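PDB 4KKI: transcobalamin-1, which binds vitamin B12 with femtomolar affinity, shields it from the acid of the stomach and serves in its transport. Local coordinates for residues Y144-L149 against D186-A191; V166-P172 against Y220-L224; L87-S92 against K125-E129; L59-L63 against T298-I302; V151-L156 against L193-V198. All coordinates share one frame; numbering follows the deposited sequence.

Contacts 1 and 5 are two levels of one interface, helix 144-156 against helix 185-203, with centres about 10 Å apart; contact 1 lies at the end that holds cyanocobalamin, contact 5 at the disulfide end. Contact 2 joins the next helices in the chain, 163-169 and 213-229, and reaches contact 1 where Tyr-144 OH meets His-169 O at 2.7 Å. Contact 3 abuts the cobalamin site from another direction: Ser-91 OG lies 2.9 Å from Gln-146 OE1. Contact 4 ties helix 55-63 to the chain beyond the last barrel helix, and Phe-299 CE2 packs 3.6 Å from Met-190 CE of contact 1.

Contact 1: Y144-L149 against D186-A191; sequences YYQLSL and DTGAMA
At the cobalamin site of the alpha6-alpha6 barrel, Tyr-145 and Met-190 bring helix 144-156 against helix 185-203. The short segments run nearly parallel, 15° apart, with axes 8.2 Å from each other at closest approach. Met-190 reaches over one face of the Tyr-145 ring. Its chain, bent at chi2 and chi3, carries SD above that face in a rather distant Met-aromatic contact, 5.4 Å from the ring centroid, and brings CE to 3.5 Å from Tyr-145 OH. The ring's edge meets the opposite backbone, with CD1 of Tyr-145 3.5 Å from Asp-186 O. A leucine in place of Tyr-145 would probably leave Met-190 without its aromatic face and Glu-246 without the hydroxyl it bonds. Ser-148 turns OG back beside its own backbone N (chi1 -58°) to bond Tyr-144 O at 2.7 Å; that carbonyl also takes Ser-148 N from the other face of its plane. The small Ser-148 side chain is compatible with a close approach of the helices: its OG lies 3.3 Å from Ala-191 CA. A water accepts from Tyr-145 N and lies 2.7 Å from Thr-187 OG1, which also bonds Ser-184. Asp-186 OD2 and Gln-146 NE2 both bond cyanocobalamin. Behind this pair of helices, Leu-147 packs on helix 118-135 and Leu-149 on helix 92-102, while Met-190 and Ala-189 touch helix 244-252.

Contact 2: V166-P172 against Y220-L224; sequences VVNHFTP and YTKSL
Tyr-220 lays its ring against the turn that ends helix 163-169, and two kinds of interaction hold it there. The polar one is at the phenol tip: Tyr-220 OH donates to Val-167 O across 2.6 Å, tilted 18° from the carbonyl plane, and this carbonyl lies at the edge of the ring. Thr-171 OG1 adds a weak bond to the same hydroxyl at 3.4 Å. The remaining contacts are van der Waals, mostly apolar. Thr-171 CA sits over the centre of one ring face in a CH-pi contact, 3.9 Å from the centroid of Tyr-220. Pro-172 follows over the same face, its CD 3.5 Å from Tyr-220 CD1, so the ring is covered along its length by consecutive residues. The pyrrolidine also rests on helix 213-229, where Pro-172 CB approaches Ser-223 OG to 3.3 Å and Leu-224 CD2 to 4.1 Å. With chi1 at -71°, Tyr-220 has CG anti to its carbonyl carbon, and the ring extends from its helix to the carbonyl of Val-167. This is packing between neighbouring parts of the helical barrel: Phe-170 continues inward onto helix 144-156, Leu-224 leans on Val-192 of helix 185-203, and Val-167 touches Asn-216 and Ile-217 of helix 213-229.

Contact 3: L87-S92 against K125-E129; sequences LSDVSS and KFQAE
The loop that leads into helix 92-102, with Ser-91 at its N-cap, is held to helix 118-135 of the alpha-helical barrel by Lys-125 and Glu-129. Lys-125 runs alongside the loop, extended through chi3 and bent at the last torsion (chi4 -61°), which turns NZ in among backbone carbonyls. It donates to Leu-87 O and to Val-90 O, each at 2.9 Å and each in the carbonyl plane, and to a water that in turn donates to Ser-88 O. Lys-125 NZ thus has three acceptors, two of them loop carbonyls. A methionine in place of Lys-125 would probably leave the carbonyls of Leu-87 and Val-90 without their shared donor and the loop freer to shift. Closer to the backbone, the stem packs on the first turn of helix 92-102, with Lys-125 CB 3.7 Å from Ser-92 CB. Ser-91 OG bonds Gln-146, a cobalamin-binding residue, so this loop borders the ligand site. Ser-92 OG lies 2.6 Å from Glu-129 OE2 and also within bonding reach of Asp-150 OD2; Glu-129 OE2 is bonded by Thr-142 as well. A water accepts from Ser-92 N at 2.9 Å and donates to Glu-129 OE2 at 2.5 Å.

Contact 4: L59-L63 against T298-I302; sequences LSLKL and TFLDI
Leu-63 packs its two methyls against segment 298-302, which holds the 3-10 turn 299-301, and both of them lie against Thr-298 O. Leu-63 CD2 comes up to the edge of the Phe-299 ring, in its plane, 3.5 Å from Phe-299 CD1, while Leu-63 CD1 rests 3.7 Å from Ile-302 CG1. The first torsion puts both methyls within reach: Leu-63 has CG anti to the backbone N (chi1 -156°), which swings the isobutyl group across from the helix. Leu-59, one turn earlier, works in the same way with looser contacts, its CD2 4.1 Å from Phe-299 CZ and its CD1 4.2 Å from Ile-302 CD1. In each of the four pairings the side chains meet at about a right angle. The segment 298-302 follows the last barrel helix, 284-294, and here it packs back onto helix 55-63 near the start of the alpha6-alpha6 domain. It includes an ST turn, in which Thr-298 OG1 accepts from Leu-300 N at 3.0 Å. Asp-301 turns back to take Thr-298 N on OD2, also at 3.0 Å, the donor lying above the carboxylate plane. Phe-299 N bonds Gln-249, and Leu-59 continues onto Leu-97, Leu-100 and Ala-101 of helix 92-102.

Contact 5: V151-L156 against L193-V198; sequences VLALCL and LALTCV
Cys-155 and Cys-197 face each other across helices 144-156 and 185-203 and are joined by a disulfide, SG to SG 2.0 Å. Both sulfurs lie anti to their backbone N. Both cysteines point toward the opposite helix, and the sulfurs close the bridge with a chi3 of -94°, near the relaxed right angle of a disulfide. Leu-156 lies beside the bridge, its CD2 3.9 Å from Cys-197 SG. One turn back along helix 144-156, Leu-152 passes along the other helix, with CD1 4.0 Å from Cys-197 CB and CB 4.1 Å from Ala-194 CB. The small Ala-194 permits a close backbone approach here, the CA atoms of Leu-152 and Ala-194 being 4.3 Å apart. Val-151 crosses Val-198 at a slant, CG1 to CG2 3.8 Å. The axes of the short segments are inclined by 26° and approach to 8.5 Å. Around this pair in the helical barrel, Leu-195 and Val-198 pack on helix 213-229, Val-151 touches Phe-126 of helix 118-135, and Leu-152 meets Phe-299. The side-chain contacts are otherwise apolar, so the bridge adds a covalent tie to an apolar helix interface, and one that should persist in acid, where a disulfide resists exchange.

Contact 1: Y144-L149 against D186-A191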
# COMPACT_ATOMS: atom_id res chain seq x y z
N TYR A 144 4.01 2.15 -9.80
CA TYR A 144 5.36 1.88 -9.34
C TYR A 144 5.41 1.22 -7.96
O TYR A 144 6.40 0.59 -7.60
CB TYR A 144 6.22 3.15 -9.35
CG TYR A 144 7.05 3.32 -10.60
CD1 TYR A 144 6.62 2.81 -11.82
CD2 TYR A 144 8.27 3.98 -10.55
CE1 TYR A 144 7.39 2.97 -12.96
CE2 TYR A 144 9.04 4.13 -11.69
CZ TYR A 144 8.60 3.63 -12.89
OH TYR A 144 9.37 3.78 -14.02
N TYR A 145 4.34 1.39 -7.19
CA TYR A 145 4.22 0.70 -5.91
C TYR A 145 4.22 -0.81 -6.15
O TYR A 145 4.94 -1.56 -5.48
CB TYR A 145 2.94 1.14 -5.20
CG TYR A 145 2.75 0.57 -3.82
CD1 TYR A 145 3.29 1.19 -2.70
CD2 TYR A 145 2.02 -0.60 -3.63
CE1 TYR A 145 3.12 0.67 -1.43
CE2 TYR A 145 1.83 -1.12 -2.37
CZ TYR A 145 2.38 -0.49 -1.27
OH TYR A 145 2.20 -1.02 -0.02
N GLN A 146 3.42 -1.26 -7.12
CA GLN A 146 3.37 -2.67 -7.48
C GLN A 146 4.66 -3.10 -8.18
O GLN A 146 5.16 -4.20 -7.96
CB GLN A 146 2.16 -2.97 -8.36
CG GLN A 146 0.83 -2.72 -7.68
CD GLN A 146 -0.33 -3.40 -8.38
OE1 GLN A 146 -0.15 -4.38 -9.10
NE2 GLN A 146 -1.53 -2.88 -8.16
N LEU A 147 5.19 -2.21 -9.01
CA LEU A 147 6.45 -2.48 -9.70
C LEU A 147 7.56 -2.72 -8.69
O LEU A 147 8.44 -3.56 -8.90
CB LEU A 147 6.82 -1.31 -10.61
CG LEU A 147 7.78 -1.63 -11.75
CD1 LEU A 147 7.08 -2.47 -12.81
CD2 LEU A 147 8.34 -0.36 -12.36
N SER A 148 7.51 -1.99 -7.59
CA SER A 148 8.49 -2.15 -6.51
C SER A 148 8.23 -3.46 -5.78
O SER A 148 9.17 -4.17 -5.42
CB SER A 148 8.40 -0.98 -5.53
OG SER A 148 8.63 0.25 -6.18
N LEU A 149 6.96 -3.76 -5.56
CA LEU A 149 6.57 -5.05 -4.98
C LEU A 149 7.09 -6.19 -5.85
O LEU A 149 7.56 -7.21 -5.33
CB LEU A 149 5.05 -5.14 -4.84
CG LEU A 149 4.40 -4.43 -3.65
CD1 LEU A 149 2.88 -4.49 -3.75
CD2 LEU A 149 4.87 -5.05 -2.35
N ASP A 186 4.38 6.22 -0.16
CA ASP A 186 4.16 4.77 -0.20
C ASP A 186 4.99 4.14 -1.32
O ASP A 186 5.68 3.15 -1.12
CB ASP A 186 2.68 4.46 -0.43
CG ASP A 186 1.76 5.29 0.45
OD1 ASP A 186 1.63 6.50 0.18
OD2 ASP A 186 1.16 4.73 1.39
N THR A 187 4.89 4.74 -2.50
CA THR A 187 5.62 4.28 -3.67
C THR A 187 7.13 4.39 -3.46
O THR A 187 7.87 3.44 -3.71
CB THR A 187 5.21 5.09 -4.91
OG1 THR A 187 3.80 5.00 -5.09
CG2 THR A 187 5.92 4.57 -6.15
N GLY A 188 7.57 5.55 -2.99
CA GLY A 188 8.98 5.77 -2.69
C GLY A 188 9.51 4.79 -1.66
O GLY A 188 10.63 4.29 -1.78
N ALA A 189 8.71 4.52 -0.64
CA ALA A 189 9.11 3.61 0.43
C ALA A 189 9.27 2.19 -0.08
O ALA A 189 10.26 1.52 0.21
CB ALA A 189 8.11 3.66 1.58
N MET A 190 8.29 1.72 -0.85
CA MET A 190 8.34 0.37 -1.39
C MET A 190 9.49 0.23 -2.39
O MET A 190 10.13 -0.82 -2.47
CB MET A 190 7.01 -0.03 -2.03
CG MET A 190 6.88 -1.54 -2.28
SD MET A 190 7.01 -2.52 -0.76
CE MET A 190 5.55 -1.96 0.12
N ALA A 191 9.75 1.30 -3.13
CA ALA A 191 10.88 1.32 -4.07
C ALA A 191 12.20 1.19 -3.31
O ALA A 191 13.08 0.43 -3.72
CB ALA A 191 10.86 2.60 -4.90
O HOH W 1 2.52 3.94 -7.28

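Contact 2: V166-P172 against Y220-L224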
# COMPACT_ATOMS: atom_id res chain seq x y z
N VAL A 166 15.88 -2.34 -13.83
CA VAL A 166 15.63 -1.63 -12.58
C VAL A 166 16.28 -0.25 -12.58
O VAL A 166 15.64 0.75 -12.28
CB VAL A 166 16.13 -2.44 -11.37
CG1 VAL A 166 16.04 -1.61 -10.10
CG2 VAL A 166 15.34 -3.73 -11.24
N VAL A 167 17.56 -0.21 -12.93
CA VAL A 167 18.31 1.04 -13.05
C VAL A 167 17.64 1.98 -14.05
O VAL A 167 17.60 3.19 -13.85
CB VAL A 167 19.77 0.78 -13.48
CG1 VAL A 167 20.52 2.09 -13.69
CG2 VAL A 167 20.48 -0.08 -12.44
N ASN A 168 17.09 1.40 -15.11
CA ASN A 168 16.46 2.18 -16.17
C ASN A 168 15.15 2.84 -15.73
O ASN A 168 14.89 3.99 -16.09
CB ASN A 168 16.22 1.30 -17.40
CG ASN A 168 16.25 2.09 -18.69
OD1 ASN A 168 17.04 1.79 -19.59
ND2 ASN A 168 15.38 3.09 -18.80
N HIS A 169 14.34 2.13 -14.96
CA HIS A 169 12.99 2.60 -14.66
C HIS A 169 12.79 3.22 -13.28
O HIS A 169 11.87 4.01 -13.08
CB HIS A 169 11.98 1.46 -14.86
CG HIS A 169 11.88 1.00 -16.28
ND1 HIS A 169 11.26 1.73 -17.27
CD2 HIS A 169 12.32 -0.13 -16.88
CE1 HIS A 169 11.33 1.08 -18.41
NE2 HIS A 169 11.97 -0.06 -18.21
N PHE A 170 13.64 2.87 -12.32
CA PHE A 170 13.43 3.30 -10.94
C PHE A 170 14.10 4.63 -10.56
O PHE A 170 14.21 4.96 -9.38
CB PHE A 170 13.85 2.20 -9.96
CG PHE A 170 12.82 1.12 -9.78
CD1 PHE A 170 12.65 0.14 -10.74
CD2 PHE A 170 12.00 1.10 -8.66
CE1 PHE A 170 11.70 -0.86 -10.58
CE2 PHE A 170 11.05 0.12 -8.50
CZ PHE A 170 10.90 -0.86 -9.46
N THR A 171 14.53 5.39 -11.57
CA THR A 171 15.10 6.71 -11.35
C THR A 171 14.14 7.60 -10.56
O THR A 171 12.97 7.74 -10.93
CB THR A 171 15.41 7.41 -12.69
OG1 THR A 171 15.82 6.43 -13.65
CG2 THR A 171 16.51 8.44 -12.51
N PRO A 172 14.63 8.21 -9.48
CA PRO A 172 13.82 9.03 -8.56
C PRO A 172 13.08 10.18 -9.24
O PRO A 172 12.11 10.69 -8.68
CB PRO A 172 14.86 9.59 -7.59
CG PRO A 172 15.96 8.59 -7.61
CD PRO A 172 16.03 8.10 -9.02
N TYR A 220 19.95 6.27 -6.32
CA TYR A 220 18.49 6.26 -6.39
C TYR A 220 17.90 6.20 -4.98
O TYR A 220 16.98 6.96 -4.65
CB TYR A 220 17.97 5.06 -7.19
CG TYR A 220 18.22 5.12 -8.68
CD1 TYR A 220 18.90 6.19 -9.26
CD2 TYR A 220 17.76 4.11 -9.51
CE1 TYR A 220 19.12 6.23 -10.62
CE2 TYR A 220 17.97 4.15 -10.87
CZ TYR A 220 18.66 5.21 -11.42
OH TYR A 220 18.87 5.25 -12.78
N THR A 221 18.42 5.29 -4.17
CA THR A 221 17.96 5.12 -2.80
C THR A 221 18.19 6.38 -1.97
O THR A 221 17.32 6.80 -1.22
CB THR A 221 18.66 3.93 -2.11
OG1 THR A 221 18.46 2.74 -2.88
CG2 THR A 221 18.09 3.72 -0.72
N LYS A 222 19.37 6.97 -2.12
CA LYS A 222 19.71 8.21 -1.44
C LYS A 222 18.71 9.32 -1.74
O LYS A 222 18.23 10.00 -0.83
CB LYS A 222 21.12 8.66 -1.84
CG LYS A 222 21.57 9.95 -1.17
CD LYS A 222 23.02 10.26 -1.50
CE LYS A 222 23.46 11.58 -0.89
NZ LYS A 222 22.70 12.74 -1.43
N SER A 223 18.38 9.49 -3.02
CA SER A 223 17.42 10.50 -3.45
C SER A 223 16.02 10.22 -2.92
O SER A 223 15.32 11.13 -2.47
CB SER A 223 17.40 10.59 -4.98
OG SER A 223 16.41 11.50 -5.43
N LEU A 224 15.60 8.95 -2.97
CA LEU A 224 14.29 8.55 -2.49
C LEU A 224 14.12 8.77 -0.98
O LEU A 224 13.05 9.17 -0.52
CB LEU A 224 13.99 7.10 -2.86
CG LEU A 224 13.73 6.84 -4.35
CD1 LEU A 224 13.54 5.36 -4.62
CD2 LEU A 224 12.53 7.64 -4.82

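Contact 3: L87-S92 against K125-E129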
# COMPACT_ATOMS: atom_id res chain seq x y z
N LEU A 87 -5.94 -16.44 -12.62
CA LEU A 87 -4.51 -16.14 -12.54
C LEU A 87 -4.07 -15.12 -13.59
O LEU A 87 -3.17 -14.31 -13.34
CB LEU A 87 -3.69 -17.42 -12.67
CG LEU A 87 -2.17 -17.31 -12.49
CD1 LEU A 87 -1.84 -16.62 -11.17
CD2 LEU A 87 -1.53 -18.68 -12.56
N SER A 88 -4.72 -15.15 -14.74
CA SER A 88 -4.36 -14.26 -15.85
C SER A 88 -4.74 -12.81 -15.57
O SER A 88 -4.10 -11.88 -16.07
CB SER A 88 -5.02 -14.74 -17.14
OG SER A 88 -4.65 -13.92 -18.24
N ASP A 89 -5.78 -12.61 -14.76
CA ASP A 89 -6.26 -11.27 -14.44
C ASP A 89 -5.61 -10.68 -13.18
O ASP A 89 -5.73 -9.49 -12.91
CB ASP A 89 -7.78 -11.27 -14.29
CG ASP A 89 -8.49 -11.59 -15.59
OD1 ASP A 89 -7.95 -11.25 -16.66
OD2 ASP A 89 -9.60 -12.17 -15.54
N VAL A 90 -4.91 -11.52 -12.42
CA VAL A 90 -4.24 -11.08 -11.21
C VAL A 90 -3.10 -10.12 -11.54
O VAL A 90 -2.24 -10.43 -12.37
CB VAL A 90 -3.69 -12.27 -10.40
CG1 VAL A 90 -2.80 -11.79 -9.27
CG2 VAL A 90 -4.84 -13.11 -9.86
N SER A 91 -3.09 -8.95 -10.91
CA SER A 91 -2.06 -7.96 -11.20
C SER A 91 -0.71 -8.43 -10.69
O SER A 91 -0.64 -9.28 -9.79
CB SER A 91 -2.40 -6.61 -10.57
OG SER A 91 -2.05 -6.58 -9.20
N SER A 92 0.36 -7.89 -11.26
CA SER A 92 1.71 -8.25 -10.86
C SER A 92 1.92 -8.03 -9.36
O SER A 92 2.46 -8.89 -8.66
CB SER A 92 2.75 -7.47 -11.67
OG SER A 92 2.58 -6.07 -11.50
N LYS A 125 4.45 -11.26 -15.57
CA LYS A 125 3.60 -10.12 -15.23
C LYS A 125 4.43 -8.85 -15.06
O LYS A 125 4.01 -7.77 -15.47
CB LYS A 125 2.78 -10.40 -13.97
CG LYS A 125 1.70 -11.45 -14.16
CD LYS A 125 0.86 -11.62 -12.91
CE LYS A 125 -0.19 -12.71 -13.08
NZ LYS A 125 -1.13 -12.40 -14.18
N PHE A 126 5.61 -8.99 -14.46
CA PHE A 126 6.51 -7.86 -14.29
C PHE A 126 7.01 -7.36 -15.64
O PHE A 126 7.14 -6.16 -15.86
CB PHE A 126 7.69 -8.24 -13.38
CG PHE A 126 8.76 -7.19 -13.32
CD1 PHE A 126 8.54 -5.99 -12.67
CD2 PHE A 126 10.00 -7.41 -13.91
CE1 PHE A 126 9.53 -5.03 -12.61
CE2 PHE A 126 10.99 -6.46 -13.85
CZ PHE A 126 10.76 -5.26 -13.20
N GLN A 127 7.29 -8.29 -16.55
CA GLN A 127 7.74 -7.93 -17.89
C GLN A 127 6.61 -7.28 -18.69
O GLN A 127 6.86 -6.44 -19.55
CB GLN A 127 8.28 -9.16 -18.63
CG GLN A 127 9.04 -8.83 -19.90
CD GLN A 127 10.29 -8.01 -19.64
OE1 GLN A 127 10.90 -8.11 -18.57
NE2 GLN A 127 10.68 -7.19 -20.61
N ALA A 128 5.38 -7.66 -18.39
CA ALA A 128 4.22 -7.05 -19.04
C ALA A 128 4.08 -5.59 -18.61
O ALA A 128 3.69 -4.74 -19.41
CB ALA A 128 2.95 -7.83 -18.72
N GLU A 129 4.41 -5.32 -17.35
CA GLU A 129 4.42 -3.95 -16.84
C GLU A 129 5.44 -3.12 -17.62
O GLU A 129 5.15 -1.99 -18.03
CB GLU A 129 4.79 -3.93 -15.36
CG GLU A 129 3.81 -4.67 -14.45
CD GLU A 129 2.65 -3.80 -14.00
OE1 GLU A 129 2.56 -2.64 -14.46
OE2 GLU A 129 1.82 -4.28 -13.19
O HOH W 2 -1.26 -10.52 -16.38
O HOH W 3 -0.03 -5.99 -13.37

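Contact 4: L59-L63 against T298-I302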
# COMPACT_ATOMS: atom_id res chain seq x y z
N LEU A 59 0.53 -11.85 5.55
CA LEU A 59 1.91 -11.40 5.35
C LEU A 59 2.37 -10.54 6.52
O LEU A 59 3.46 -10.74 7.06
CB LEU A 59 2.03 -10.61 4.04
CG LEU A 59 3.33 -9.84 3.82
CD1 LEU A 59 4.55 -10.74 3.91
CD2 LEU A 59 3.31 -9.11 2.48
N SER A 60 1.53 -9.58 6.90
CA SER A 60 1.83 -8.66 7.99
C SER A 60 2.06 -9.41 9.30
O SER A 60 3.02 -9.14 10.02
CB SER A 60 0.68 -7.67 8.15
OG SER A 60 0.85 -6.86 9.30
N LEU A 61 1.18 -10.35 9.60
CA LEU A 61 1.24 -11.12 10.84
C LEU A 61 2.45 -12.05 10.90
O LEU A 61 3.15 -12.10 11.92
CB LEU A 61 -0.05 -11.92 11.03
CG LEU A 61 -1.29 -11.05 11.28
CD1 LEU A 61 -2.56 -11.86 11.17
CD2 LEU A 61 -1.19 -10.39 12.65
N LYS A 62 2.69 -12.79 9.83
CA LYS A 62 3.81 -13.74 9.79
C LYS A 62 5.14 -13.00 9.92
O LYS A 62 6.10 -13.53 10.48
CB LYS A 62 3.76 -14.58 8.51
CG LYS A 62 2.52 -15.46 8.40
CD LYS A 62 2.86 -16.92 8.18
CE LYS A 62 3.52 -17.14 6.83
NZ LYS A 62 3.85 -18.58 6.61
N LEU A 63 5.17 -11.78 9.41
CA LEU A 63 6.37 -10.96 9.44
C LEU A 63 6.79 -10.59 10.87
O LEU A 63 7.97 -10.39 11.15
CB LEU A 63 6.15 -9.70 8.61
CG LEU A 63 7.40 -9.01 8.06
CD1 LEU A 63 8.29 -10.02 7.35
CD2 LEU A 63 6.98 -7.91 7.11
N THR A 298 10.77 -5.23 8.72
CA THR A 298 10.52 -4.74 7.36
C THR A 298 10.31 -5.93 6.43
O THR A 298 10.50 -7.08 6.84
CB THR A 298 11.70 -3.91 6.82
OG1 THR A 298 12.74 -4.78 6.36
CG2 THR A 298 12.25 -2.97 7.89
N PHE A 299 9.95 -5.66 5.19
CA PHE A 299 9.79 -6.71 4.19
C PHE A 299 11.09 -7.46 3.91
O PHE A 299 11.08 -8.56 3.37
CB PHE A 299 9.21 -6.16 2.89
CG PHE A 299 7.73 -5.89 2.95
CD1 PHE A 299 6.98 -6.24 4.06
CD2 PHE A 299 7.08 -5.30 1.88
CE1 PHE A 299 5.62 -5.99 4.11
CE2 PHE A 299 5.72 -5.05 1.92
CZ PHE A 299 4.99 -5.40 3.04
N LEU A 300 12.22 -6.86 4.29
CA LEU A 300 13.52 -7.49 4.05
C LEU A 300 13.85 -8.57 5.07
O LEU A 300 14.85 -9.28 4.93
CB LEU A 300 14.63 -6.44 4.02
CG LEU A 300 14.52 -5.40 2.91
CD1 LEU A 300 15.73 -4.49 2.93
CD2 LEU A 300 14.37 -6.07 1.55
N ASP A 301 13.01 -8.71 6.09
CA ASP A 301 13.20 -9.75 7.10
C ASP A 301 12.61 -11.07 6.64
O ASP A 301 12.62 -12.06 7.38
CB ASP A 301 12.58 -9.32 8.43
CG ASP A 301 13.31 -8.15 9.05
OD1 ASP A 301 14.54 -8.05 8.85
OD2 ASP A 301 12.66 -7.33 9.72
N ILE A 302 12.09 -11.09 5.42
CA ILE A 302 11.58 -12.31 4.81
C ILE A 302 12.72 -13.25 4.42
O ILE A 302 13.46 -12.99 3.47
CB ILE A 302 10.71 -12.00 3.58
CG1 ILE A 302 9.44 -11.25 4.01
CG2 ILE A 302 10.34 -13.27 2.85
CD1 ILE A 302 8.57 -10.79 2.86

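Contact 5: V151-L156 against L193-V198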
# COMPACT_ATOMS: atom_id res chain seq x y z
N VAL A 151 9.77 -6.25 -8.03
CA VAL A 151 11.21 -6.37 -7.90
C VAL A 151 11.59 -6.96 -6.54
O VAL A 151 12.46 -7.82 -6.45
CB VAL A 151 11.91 -5.01 -8.10
CG1 VAL A 151 13.41 -5.14 -7.86
CG2 VAL A 151 11.63 -4.48 -9.50
N LEU A 152 10.90 -6.50 -5.49
CA LEU A 152 11.17 -6.97 -4.14
C LEU A 152 10.97 -8.48 -4.02
O LEU A 152 11.83 -9.19 -3.51
CB LEU A 152 10.27 -6.24 -3.13
CG LEU A 152 10.36 -6.67 -1.66
CD1 LEU A 152 11.78 -6.53 -1.14
CD2 LEU A 152 9.39 -5.86 -0.81
N ALA A 153 9.83 -8.96 -4.51
CA ALA A 153 9.49 -10.38 -4.45
C ALA A 153 10.45 -11.23 -5.29
O ALA A 153 10.92 -12.27 -4.83
CB ALA A 153 8.05 -10.60 -4.89
N LEU A 154 10.72 -10.78 -6.51
CA LEU A 154 11.64 -11.49 -7.40
C LEU A 154 13.05 -11.54 -6.81
O LEU A 154 13.76 -12.53 -6.96
CB LEU A 154 11.68 -10.83 -8.78
CG LEU A 154 10.41 -10.94 -9.62
CD1 LEU A 154 10.51 -10.09 -10.87
CD2 LEU A 154 10.14 -12.39 -9.98
N CYS A 155 13.44 -10.46 -6.15
CA CYS A 155 14.75 -10.37 -5.51
C CYS A 155 14.88 -11.30 -4.30
O CYS A 155 15.86 -12.02 -4.16
CB CYS A 155 15.04 -8.93 -5.10
SG CYS A 155 16.51 -8.74 -4.07
N LEU A 156 13.87 -11.27 -3.43
CA LEU A 156 13.88 -12.08 -2.21
C LEU A 156 13.81 -13.58 -2.48
O LEU A 156 14.26 -14.38 -1.66
CB LEU A 156 12.72 -11.67 -1.30
CG LEU A 156 12.85 -10.35 -0.55
CD1 LEU A 156 11.54 -9.99 0.14
CD2 LEU A 156 13.98 -10.43 0.45
N LEU A 193 12.65 -0.24 -0.43
CA LEU A 193 12.74 -1.61 0.07
C LEU A 193 13.19 -2.55 -1.04
O LEU A 193 14.00 -3.45 -0.82
CB LEU A 193 11.41 -2.08 0.65
CG LEU A 193 10.94 -1.40 1.94
CD1 LEU A 193 9.52 -1.80 2.27
CD2 LEU A 193 11.88 -1.75 3.09
N ALA A 194 12.67 -2.32 -2.24
CA ALA A 194 13.01 -3.13 -3.40
C ALA A 194 14.45 -2.91 -3.83
O ALA A 194 15.21 -3.86 -4.03
CB ALA A 194 12.06 -2.83 -4.55
N LEU A 195 14.83 -1.64 -3.97
CA LEU A 195 16.19 -1.28 -4.38
C LEU A 195 17.22 -1.78 -3.38
O LEU A 195 18.33 -2.17 -3.75
CB LEU A 195 16.31 0.23 -4.58
CG LEU A 195 15.49 0.85 -5.71
CD1 LEU A 195 15.57 2.37 -5.69
CD2 LEU A 195 15.94 0.30 -7.06
N THR A 196 16.85 -1.76 -2.10
CA THR A 196 17.75 -2.20 -1.04
C THR A 196 17.98 -3.70 -1.12
O THR A 196 19.08 -4.19 -0.83
CB THR A 196 17.20 -1.82 0.34
OG1 THR A 196 16.94 -0.41 0.38
CG2 THR A 196 18.20 -2.18 1.43
N CYS A 197 16.94 -4.44 -1.51
CA CYS A 197 17.07 -5.88 -1.68
C CYS A 197 18.05 -6.20 -2.80
O CYS A 197 18.89 -7.09 -2.66
CB CYS A 197 15.70 -6.51 -1.96
SG CYS A 197 15.77 -8.31 -2.22
N VAL A 198 17.93 -5.48 -3.92
CA VAL A 198 18.83 -5.66 -5.05
C VAL A 198 20.27 -5.35 -4.64
O VAL A 198 21.21 -6.04 -5.05
CB VAL A 198 18.43 -4.78 -6.24
CG1 VAL A 198 19.36 -5.02 -7.42
CG2 VAL A 198 16.99 -5.05 -6.63